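Local coordinates for protein endoribonuclease (Porcine reproductive and respiratory syndrome virus, PDB 5DA1) that cleaves RNA as the nsp11 endoribonuclease of the viral replicase polyprotein and, depending on its dimerization, antagonises the beta interferon response, at residues L116-R119 and E120-A124. Residues are numbered along the deposited sequence; the frame is centred on the assembly and turned at random.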
ATOM      1  N   LEU A 116      -3.917   5.927 -19.770  1.00 49.31           N
ATOM      2  CA  LEU A 116      -3.439   7.192 -20.324  1.00 49.32           C
ATOM      3  C   LEU A 116      -4.235   7.637 -21.533  1.00 49.90           C
ATOM      4  O   LEU A 116      -4.482   8.824 -21.724  1.00 50.09           O
ATOM      5  CB  LEU A 116      -1.952   7.094 -20.645  1.00 49.11           C
ATOM      6  CG  LEU A 116      -1.106   7.153 -19.370  1.00 48.32           C
ATOM      7  CD1 LEU A 116       0.341   7.430 -19.705  1.00 48.15           C
ATOM      8  CD2 LEU A 116      -1.633   8.229 -18.410  1.00 45.51           C
ATOM      9  N   ASP A 117      -4.655   6.652 -22.320  1.00 50.74           N
ATOM     10  CA  ASP A 117      -5.451   6.815 -23.532  1.00 51.12           C
ATOM     11  C   ASP A 117      -6.253   5.496 -23.775  1.00 52.53           C
ATOM     12  O   ASP A 117      -5.981   4.461 -23.139  1.00 52.85           O
ATOM     13  CB  ASP A 117      -4.526   7.159 -24.713  1.00 50.00           C
ATOM     14  CG  ASP A 117      -3.403   6.126 -24.922  1.00 49.61           C
ATOM     15  OD1 ASP A 117      -3.540   4.961 -24.511  1.00 49.90           O
ATOM     16  OD2 ASP A 117      -2.359   6.454 -25.508  1.00 48.58           O
ATOM     17  N   ASP A 118      -7.240   5.545 -24.671  1.00 53.99           N
ATOM     18  CA  ASP A 118      -8.003   4.372 -25.133  1.00 54.87           C
ATOM     19  C   ASP A 118      -7.088   3.216 -25.559  1.00 55.58           C
ATOM     20  O   ASP A 118      -7.323   2.029 -25.262  1.00 55.14           O
ATOM     21  CB  ASP A 118      -8.832   4.790 -26.349  1.00 55.12           C
ATOM     22  CG  ASP A 118      -9.938   3.812 -26.672  1.00 56.79           C
ATOM     23  OD1 ASP A 118     -10.870   3.721 -25.823  1.00 57.59           O
ATOM     24  OD2 ASP A 118      -9.878   3.158 -27.765  1.00 57.53           O
ATOM     25  N   ARG A 119      -6.043   3.567 -26.289  1.00 56.33           N
ATOM     26  CA  ARG A 119      -5.155   2.568 -26.835  1.00 57.02           C
ATOM     27  C   ARG A 119      -4.644   1.631 -25.736  1.00 57.72           C
ATOM     28  O   ARG A 119      -4.600   0.403 -25.915  1.00 58.27           O
ATOM     29  CB  ARG A 119      -4.014   3.262 -27.551  1.00 56.76           C
ATOM     30  CG  ARG A 119      -2.922   2.355 -27.953  1.00 57.37           C
ATOM     31  CD  ARG A 119      -1.892   3.101 -28.733  1.00 59.64           C
ATOM     32  NE  ARG A 119      -0.958   2.153 -29.316  1.00 62.80           N
ATOM     33  CZ  ARG A 119       0.288   2.445 -29.661  1.00 63.64           C
ATOM     34  NH1 ARG A 119       0.756   3.673 -29.480  1.00 64.15           N
ATOM     35  NH2 ARG A 119       1.065   1.502 -30.175  1.00 63.32           N
ATOM     36  N   GLU A 120      -4.266   2.209 -24.599  1.00 58.02           N
ATOM     37  CA  GLU A 120      -3.759   1.421 -23.501  1.00 58.43           C
ATOM     38  C   GLU A 120      -4.886   0.558 -22.934  1.00 59.18           C
ATOM     39  O   GLU A 120      -4.677  -0.623 -22.653  1.00 59.51           O
ATOM     40  CB  GLU A 120      -3.122   2.307 -22.426  1.00 58.53           C
ATOM     41  CG  GLU A 120      -2.417   1.519 -21.295  1.00 57.51           C
ATOM     42  CD  GLU A 120      -1.907   2.381 -20.126  1.00 55.57           C
ATOM     43  OE1 GLU A 120      -2.595   3.354 -19.692  1.00 54.35           O
ATOM     44  OE2 GLU A 120      -0.800   2.058 -19.641  1.00 54.11           O
ATOM     45  N   ARG A 121      -6.080   1.130 -22.793  1.00 59.79           N
ATOM     46  CA  ARG A 121      -7.240   0.362 -22.335  1.00 60.81           C
ATOM     47  C   ARG A 121      -7.292  -1.009 -23.023  1.00 60.75           C
ATOM     48  O   ARG A 121      -7.397  -2.022 -22.358  1.00 60.84           O
ATOM     49  CB  ARG A 121      -8.525   1.142 -22.605  1.00 61.50           C
ATOM     50  CG  ARG A 121      -9.815   0.596 -21.958  1.00 64.29           C
ATOM     51  CD  ARG A 121     -11.007   0.825 -22.897  1.00 68.29           C
ATOM     52  NE  ARG A 121     -11.110  -0.296 -23.839  1.00 71.81           N
ATOM     53  CZ  ARG A 121     -11.637  -0.228 -25.058  1.00 73.43           C
ATOM     54  NH1 ARG A 121     -12.112   0.921 -25.518  1.00 74.12           N
ATOM     55  NH2 ARG A 121     -11.690  -1.321 -25.819  1.00 75.12           N
ATOM     56  N   VAL A 122      -7.177  -1.036 -24.350  1.00 61.00           N
ATOM     57  CA  VAL A 122      -7.309  -2.286 -25.102  1.00 60.77           C
ATOM     58  C   VAL A 122      -6.189  -3.303 -24.764  1.00 60.58           C
ATOM     59  O   VAL A 122      -6.465  -4.489 -24.610  1.00 61.12           O
ATOM     60  CB  VAL A 122      -7.571  -2.106 -26.699  1.00 61.01           C
ATOM     61  CG1 VAL A 122      -8.578  -0.977 -27.036  1.00 59.42           C
ATOM     62  CG2 VAL A 122      -6.258  -1.936 -27.503  1.00 62.24           C
ATOM     63  N   VAL A 123      -4.947  -2.854 -24.616  1.00 59.99           N
ATOM     64  CA  VAL A 123      -3.868  -3.783 -24.246  1.00 59.49           C
ATOM     65  C   VAL A 123      -4.118  -4.412 -22.879  1.00 59.27           C
ATOM     66  O   VAL A 123      -3.890  -5.599 -22.671  1.00 59.49           O
ATOM     67  CB  VAL A 123      -2.478  -3.107 -24.197  1.00 59.55           C
ATOM     68  CG1 VAL A 123      -1.384  -4.165 -24.034  1.00 59.33           C
ATOM     69  CG2 VAL A 123      -2.226  -2.253 -25.428  1.00 59.63           C
ATOM     70  N   ALA A 124      -4.574  -3.611 -21.932  1.00 59.04           N
ATOM     71  CA  ALA A 124      -4.802  -4.130 -20.620  1.00 59.14           C
ATOM     72  C   ALA A 124      -5.882  -5.188 -20.741  1.00 59.78           C
ATOM     73  O   ALA A 124      -5.745  -6.284 -20.188  1.00 59.89           O
ATOM     74  CB  ALA A 124      -5.215  -3.015 -19.677  1.00 59.17           C
TER
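Asp-117 and Glu-120 meet where the chain turns from the loop ending at Asp-117 into helix 118-126, whose first backbone bond of good geometry runs from Val-122 N to Asp-118 O (3.2 Å), while the bond from Arg-121 N to Asp-117 O is weak. The entrance is a worked example of N-capping. Asp-117 OD1 accepts from Glu-120 N at 2.8 Å, the amide arriving nearly in line with the C-O bond; a chi1 of 56°, which sets CG between the backbone N and the carbonyl carbon, points OD1 forward to that amide at the start of the helix. Its other oxygen, OD2, is bonded to the hydroxyl of Tyr-182.

Glu-120 in turn reaches past the N-cap residue to the amide of Leu-116. Its extended side chain carries OE1 to Leu-116 N at 2.9 Å, with an N-H...O angle of 163°. The arrangement resembles a capping box but is not one, because the glutamate bonds to Leu-116 N and not to Asp-117 N. The planes of the two carboxylates are 77° apart, and OD1 of Asp-117 lies 5.2 Å from OE1 of Glu-120. On the outer side, Asp-118 and Arg-121 run alongside each other and form a salt bridge, Asp-118 OD1 to Arg-121 NH1 at 3.1 Å. CG1 of Val-122 sits against one guanidinium face, offset toward its rim.

The buried Glu-120 is further held by a salt bridge from OE1 to Arg-107 and by Leu-183 N at OE2, tying this helix of the EndoU-family region to two other parts of the chain. These partners probably offset the nearby aspartate and favour an ionised carboxylate.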